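Local coordinates for protein putative alcohol dehydrogenase (Sinorhizobium meliloti, PDB 4J6F) that probably acts as a medium-chain alcohol dehydrogenase, interconverting alcohols and carbonyl compounds with a nicotinamide cofactor, at residues T33-L38 and L48-D53; V64-T69 and T112-H117. All blocks are in the same frame, centred on the assembly; numbering follows the deposited sequence.

Interaction 1: residues T33-L38 and L48-D53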
loop_
_atom_site.group_PDB
_atom_site.type_symbol
_atom_site.label_atom_id
_atom_site.label_comp_id
_atom_site.label_asym_id
_atom_site.label_seq_id
_atom_site.Cartn_x
_atom_site.Cartn_y
_atom_site.Cartn_z
ATOM N N THR A 33 -37.343 -19.786 -24.514
ATOM C CA THR A 33 -36.857 -20.097 -23.171
ATOM C C THR A 33 -35.564 -20.917 -23.245
ATOM O O THR A 33 -35.256 -21.529 -24.274
ATOM C CB THR A 33 -37.922 -20.811 -22.299
ATOM O OG1 THR A 33 -38.250 -22.083 -22.868
ATOM C CG2 THR A 33 -39.189 -19.966 -22.165
HETATM N N MSE A 34 -34.806 -20.923 -22.154
HETATM C CA MSE A 34 -33.518 -21.616 -22.120
HETATM C C MSE A 34 -33.240 -22.243 -20.774
HETATM O O MSE A 34 -33.962 -22.025 -19.785
HETATM C CB MSE A 34 -32.397 -20.631 -22.452
HETATM C CG MSE A 34 -32.417 -19.452 -21.480
HETATM SE SE MSE A 34 -30.766 -18.389 -21.624
HETATM C CE MSE A 34 -31.107 -16.929 -20.345
ATOM N N THR A 35 -32.170 -23.029 -20.753
ATOM C CA THR A 35 -31.645 -23.649 -19.553
ATOM C C THR A 35 -30.601 -22.723 -18.938
ATOM O O THR A 35 -29.814 -22.099 -19.658
ATOM C CB THR A 35 -31.010 -25.000 -19.919
ATOM O OG1 THR A 35 -32.044 -25.901 -20.323
ATOM C CG2 THR A 35 -30.286 -25.599 -18.759
ATOM N N ALA A 36 -30.612 -22.608 -17.614
ATOM C CA ALA A 36 -29.632 -21.787 -16.903
ATOM C C ALA A 36 -29.563 -22.199 -15.457
ATOM O O ALA A 36 -30.547 -22.698 -14.896
ATOM C CB ALA A 36 -29.976 -20.305 -16.993
ATOM N N VAL A 37 -28.394 -21.991 -14.857
ATOM C CA VAL A 37 -28.230 -22.199 -13.431
ATOM C C VAL A 37 -28.449 -20.856 -12.764
ATOM O O VAL A 37 -27.739 -19.895 -13.048
ATOM C CB VAL A 37 -26.856 -22.792 -13.093
ATOM C CG1 VAL A 37 -26.597 -22.713 -11.597
ATOM C CG2 VAL A 37 -26.771 -24.230 -13.594
ATOM N N LEU A 38 -29.460 -20.810 -11.901
ATOM C CA LEU A 38 -29.898 -19.587 -11.235
ATOM C C LEU A 38 -29.421 -19.515 -9.795
ATOM O O LEU A 38 -29.577 -20.479 -9.030
ATOM C CB LEU A 38 -31.429 -19.496 -11.237
ATOM C CG LEU A 38 -32.190 -19.389 -12.568
ATOM C CD1 LEU A 38 -33.687 -19.349 -12.304
ATOM C CD2 LEU A 38 -31.752 -18.156 -13.355
ATOM N N LEU A 48 -28.312 -22.640 -5.726
ATOM C CA LEU A 48 -28.136 -22.703 -7.183
ATOM C C LEU A 48 -29.111 -23.687 -7.808
ATOM O O LEU A 48 -28.925 -24.891 -7.682
ATOM C CB LEU A 48 -26.706 -23.093 -7.570
ATOM C CG LEU A 48 -25.536 -22.219 -7.108
ATOM C CD1 LEU A 48 -24.251 -23.030 -7.180
ATOM C CD2 LEU A 48 -25.419 -20.905 -7.879
ATOM N N VAL A 49 -30.128 -23.174 -8.500
ATOM C CA VAL A 49 -31.148 -24.026 -9.126
ATOM C C VAL A 49 -30.979 -24.124 -10.643
ATOM O O VAL A 49 -30.948 -23.106 -11.343
ATOM C CB VAL A 49 -32.574 -23.534 -8.798
ATOM C CG1 VAL A 49 -33.613 -24.509 -9.331
ATOM C CG2 VAL A 49 -32.740 -23.358 -7.296
ATOM N N TYR A 50 -30.869 -25.356 -11.135
ATOM C CA TYR A 50 -30.818 -25.634 -12.565
ATOM C C TYR A 50 -32.224 -25.502 -13.115
ATOM O O TYR A 50 -33.102 -26.281 -12.738
ATOM C CB TYR A 50 -30.313 -27.057 -12.778
ATOM C CG TYR A 50 -30.095 -27.465 -14.217
ATOM C CD1 TYR A 50 -29.074 -26.891 -14.980
ATOM C CD2 TYR A 50 -30.876 -28.460 -14.803
ATOM C CE1 TYR A 50 -28.854 -27.276 -16.295
ATOM C CE2 TYR A 50 -30.670 -28.853 -16.118
ATOM C CZ TYR A 50 -29.659 -28.263 -16.867
ATOM O OH TYR A 50 -29.448 -28.651 -18.186
ATOM N N SER A 51 -32.454 -24.525 -13.991
ATOM C CA SER A 51 -33.811 -24.293 -14.517
ATOM C C SER A 51 -33.919 -24.516 -16.004
ATOM O O SER A 51 -32.968 -24.272 -16.746
ATOM C CB SER A 51 -34.309 -22.899 -14.175
ATOM O OG SER A 51 -34.081 -22.644 -12.805
ATOM N N ARG A 52 -35.096 -24.972 -16.428
ATOM C CA ARG A 52 -35.297 -25.386 -17.813
ATOM C C ARG A 52 -36.135 -24.439 -18.666
ATOM O O ARG A 52 -36.179 -24.597 -19.888
ATOM C CB ARG A 52 -35.792 -26.831 -17.900
ATOM C CG ARG A 52 -34.681 -27.798 -18.275
ATOM C CD ARG A 52 -35.084 -29.250 -18.096
ATOM N NE ARG A 52 -34.194 -29.897 -17.134
ATOM C CZ ARG A 52 -34.373 -31.109 -16.612
ATOM N NH1 ARG A 52 -35.420 -31.850 -16.968
ATOM N NH2 ARG A 52 -33.494 -31.583 -15.729
ATOM N N ASP A 53 -36.775 -23.449 -18.049
ATOM C CA ASP A 53 -37.514 -22.461 -18.845
ATOM C C ASP A 53 -37.362 -21.017 -18.367
ATOM O O ASP A 53 -38.312 -20.370 -17.920
ATOM C CB ASP A 53 -38.988 -22.859 -19.021
ATOM C CG ASP A 53 -39.620 -23.309 -17.735
ATOM O OD1 ASP A 53 -39.731 -22.480 -16.808
ATOM O OD2 ASP A 53 -40.000 -24.495 -17.650
#
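A36 and L38 pair antiparallel with S51 and V49 through four backbone hydrogen bonds, the segment axes running at 169° to each other and approaching to 4.4 Å. The straightest, L38 N to V49 O, spans 2.8 Å; between the two hydrogen-bonded pairs lies the non-hydrogen-bonded pair V37-Y50. Three CA-H...O contacts add to them, from T35 CA, V37 CA and L48 CA to the oxygens of S51, V49 and L38. On the side shared by V37 and Y50, the tyrosine carries its CG anti to the backbone N (chi1 -175°), which sends the ring along the strand beside T35. The methyl T35 CG2 sits obliquely against the phenol end, 3.2 Å from Y50 OH, while V37 CG2 meets the ring in its plane, at the CD1 edge, at 3.8 Å. With an alanine at Y50, T35 CG2 and V37 CG2 would probably lose the ring they rest against, opening a gap beside them. V37 CG1 turns instead to L48 CB, 4.0 Å away, and both side chains reach F361 of helix 361-370. On the face of L38 and S51, L38 CD1 lies 3.4 Å from S51 OG, a van der Waals contact between a methyl and a hydroxyl that also makes a weak bond to V49 O. At the far end T33 and D53 lie alongside each other, CB to CA. The pairing is that of a two-stranded antiparallel beta-hairpin, within a small three-stranded sheet near the N terminus.

Interaction 2: residues V64-T69 and T112-H117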
loop_
_atom_site.group_PDB
_atom_site.type_symbol
_atom_site.label_atom_id
_atom_site.label_comp_id
_atom_site.label_asym_id
_atom_site.label_seq_id
_atom_site.Cartn_x
_atom_site.Cartn_y
_atom_site.Cartn_z
ATOM N N VAL A 64 -25.314 -7.415 -28.318
ATOM C CA VAL A 64 -25.459 -8.666 -29.059
ATOM C C VAL A 64 -26.069 -9.742 -28.160
ATOM O O VAL A 64 -26.127 -9.583 -26.925
ATOM C CB VAL A 64 -24.110 -9.199 -29.595
ATOM C CG1 VAL A 64 -23.632 -8.374 -30.772
ATOM C CG2 VAL A 64 -23.063 -9.241 -28.500
ATOM N N LEU A 65 -26.517 -10.830 -28.787
ATOM C CA LEU A 65 -26.915 -12.039 -28.062
ATOM C C LEU A 65 -26.054 -13.205 -28.494
ATOM O O LEU A 65 -26.005 -13.522 -29.679
ATOM C CB LEU A 65 -28.373 -12.366 -28.332
ATOM C CG LEU A 65 -28.913 -13.637 -27.689
ATOM C CD1 LEU A 65 -29.289 -13.355 -26.246
ATOM C CD2 LEU A 65 -30.115 -14.145 -28.477
ATOM N N ILE A 66 -25.364 -13.845 -27.552
ATOM C CA ILE A 66 -24.500 -14.981 -27.922
ATOM C C ILE A 66 -25.057 -16.313 -27.459
ATOM O O ILE A 66 -25.763 -16.387 -26.457
ATOM C CB ILE A 66 -23.051 -14.844 -27.407
ATOM C CG1 ILE A 66 -23.013 -14.779 -25.878
ATOM C CG2 ILE A 66 -22.366 -13.637 -28.026
ATOM C CD1 ILE A 66 -21.602 -14.760 -25.325
ATOM N N LYS A 67 -24.736 -17.360 -28.203
ATOM C CA LYS A 67 -25.010 -18.709 -27.763
ATOM C C LYS A 67 -23.766 -19.212 -27.021
ATOM O O LYS A 67 -22.709 -19.436 -27.637
ATOM C CB LYS A 67 -25.365 -19.605 -28.949
ATOM C CG LYS A 67 -25.359 -21.072 -28.589
ATOM C CD LYS A 67 -26.434 -21.880 -29.291
ATOM C CE LYS A 67 -26.605 -23.209 -28.573
ATOM N NZ LYS A 67 -26.940 -24.255 -29.565
ATOM N N VAL A 68 -23.887 -19.370 -25.701
ATOM C CA VAL A 68 -22.734 -19.707 -24.862
ATOM C C VAL A 68 -22.212 -21.092 -25.175
ATOM O O VAL A 68 -22.969 -22.047 -25.227
ATOM C CB VAL A 68 -23.052 -19.662 -23.360
ATOM C CG1 VAL A 68 -21.761 -19.649 -22.556
ATOM C CG2 VAL A 68 -23.905 -18.450 -23.019
ATOM N N THR A 69 -20.911 -21.202 -25.377
ATOM C CA THR A 69 -20.335 -22.497 -25.687
ATOM C C THR A 69 -19.467 -22.990 -24.551
ATOM O O THR A 69 -19.308 -24.207 -24.386
ATOM C CB THR A 69 -19.564 -22.467 -27.001
ATOM O OG1 THR A 69 -18.676 -21.342 -26.989
ATOM C CG2 THR A 69 -20.551 -22.344 -28.185
ATOM N N THR A 112 -18.476 -15.488 -15.361
ATOM C CA THR A 112 -17.734 -14.348 -15.869
ATOM C C THR A 112 -16.978 -14.594 -17.161
ATOM O O THR A 112 -16.950 -13.746 -18.034
ATOM C CB THR A 112 -16.728 -13.850 -14.820
ATOM O OG1 THR A 112 -16.038 -14.963 -14.262
ATOM C CG2 THR A 112 -17.434 -13.145 -13.715
ATOM N N ASP A 113 -16.359 -15.757 -17.272
ATOM C CA ASP A 113 -15.477 -16.076 -18.402
ATOM C C ASP A 113 -16.193 -16.741 -19.563
ATOM O O ASP A 113 -15.951 -17.905 -19.870
ATOM C CB ASP A 113 -14.326 -16.951 -17.930
ATOM C CG ASP A 113 -13.507 -16.286 -16.854
ATOM O OD1 ASP A 113 -13.573 -15.043 -16.761
ATOM O OD2 ASP A 113 -12.813 -17.003 -16.097
ATOM N N THR A 114 -17.057 -15.980 -20.219
ATOM C CA THR A 114 -17.959 -16.522 -21.228
ATOM C C THR A 114 -17.370 -16.456 -22.638
ATOM O O THR A 114 -16.838 -15.421 -23.068
ATOM C CB THR A 114 -19.305 -15.783 -21.187
ATOM O OG1 THR A 114 -19.793 -15.781 -19.842
ATOM C CG2 THR A 114 -20.323 -16.453 -22.067
ATOM N N VAL A 115 -17.460 -17.574 -23.349
ATOM C CA VAL A 115 -17.180 -17.594 -24.776
ATOM C C VAL A 115 -18.455 -18.061 -25.491
ATOM O O VAL A 115 -19.165 -18.936 -24.983
ATOM C CB VAL A 115 -15.984 -18.520 -25.117
ATOM C CG1 VAL A 115 -15.806 -18.648 -26.627
ATOM C CG2 VAL A 115 -14.700 -18.006 -24.490
ATOM N N GLY A 116 -18.748 -17.484 -26.658
ATOM C CA GLY A 116 -19.886 -17.937 -27.465
ATOM C C GLY A 116 -19.934 -17.408 -28.889
ATOM O O GLY A 116 -18.982 -16.798 -29.376
ATOM N N HIS A 117 -21.071 -17.636 -29.547
ATOM C CA HIS A 117 -21.305 -17.227 -30.939
ATOM C C HIS A 117 -22.475 -16.241 -31.015
ATOM O O HIS A 117 -23.558 -16.509 -30.494
ATOM C CB HIS A 117 -21.542 -18.465 -31.809
ATOM C CG HIS A 117 -20.354 -19.372 -31.868
ATOM N ND1 HIS A 117 -19.536 -19.461 -32.976
ATOM C CD2 HIS A 117 -19.806 -20.186 -30.930
ATOM C CE1 HIS A 117 -18.552 -20.312 -32.729
ATOM N NE2 HIS A 117 -18.689 -20.761 -31.492
#
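H117 O accepts K67 N at 2.7 Å and also meets the CA-H of I66 in a weaker C-H...O contact. H117 N answers with a bond to K67 O, its donor lying above the carbonyl plane, and T69 N reaches V115 O at 2.9 Å in a nearly straight bond of 173°. With the segment axes at 111°, the pairing within these segments is short, and it continues from L65 to V119 and A120; at V68 and G116 the strands come within 4.2 Å, CA to CA. Beyond it, the T114 and V68 side chains cross at about a right angle, T114 CG2 lying 3.5 Å from V68 CG1; T114 CG2 also touches I66 CD1. T69 CG2 lies near the plane of the H117 imidazole, 3.6 Å from H117 CD2 at its edge. Here chi1 of 49° places T69 OG1 between the backbone N and the carbonyl carbon, and the methyl, beside the N, points at the ring edge. T69 OG1 and H117 NE2 both hydrogen-bond to D182 OD2, which ties the two side chains to one carboxylate and would probably limit rotation of the ring. I66 is further packed by V134, V136 and M166. Such strongly crossed antiparallel pairing belongs to the curled beta-sheet of the GroES-like domain in medium-chain dehydrogenases.

How the interactions relate
From the N terminus, interaction 1 comes first: strand 33-39 turns back through a short connection into strand 48-51, closing a local hairpin. The chain then turns a corner at R52, and strand 53-55 joins the other edge of 33-39 before the chain enters strand 63-72. Interaction 2 closes a much longer loop, of 42 residues between 64-69 and 112-117, including helix 75-82, by returning strand 113-121 to 63-72. The two contacts therefore follow in series, neither nesting nor crossing. Their centres lie about 16 Å apart and they do not touch. E164 connects them through backbone hydrogen bonds to T35 and to V68, joining the small N-terminal sheet to the larger mixed sheet.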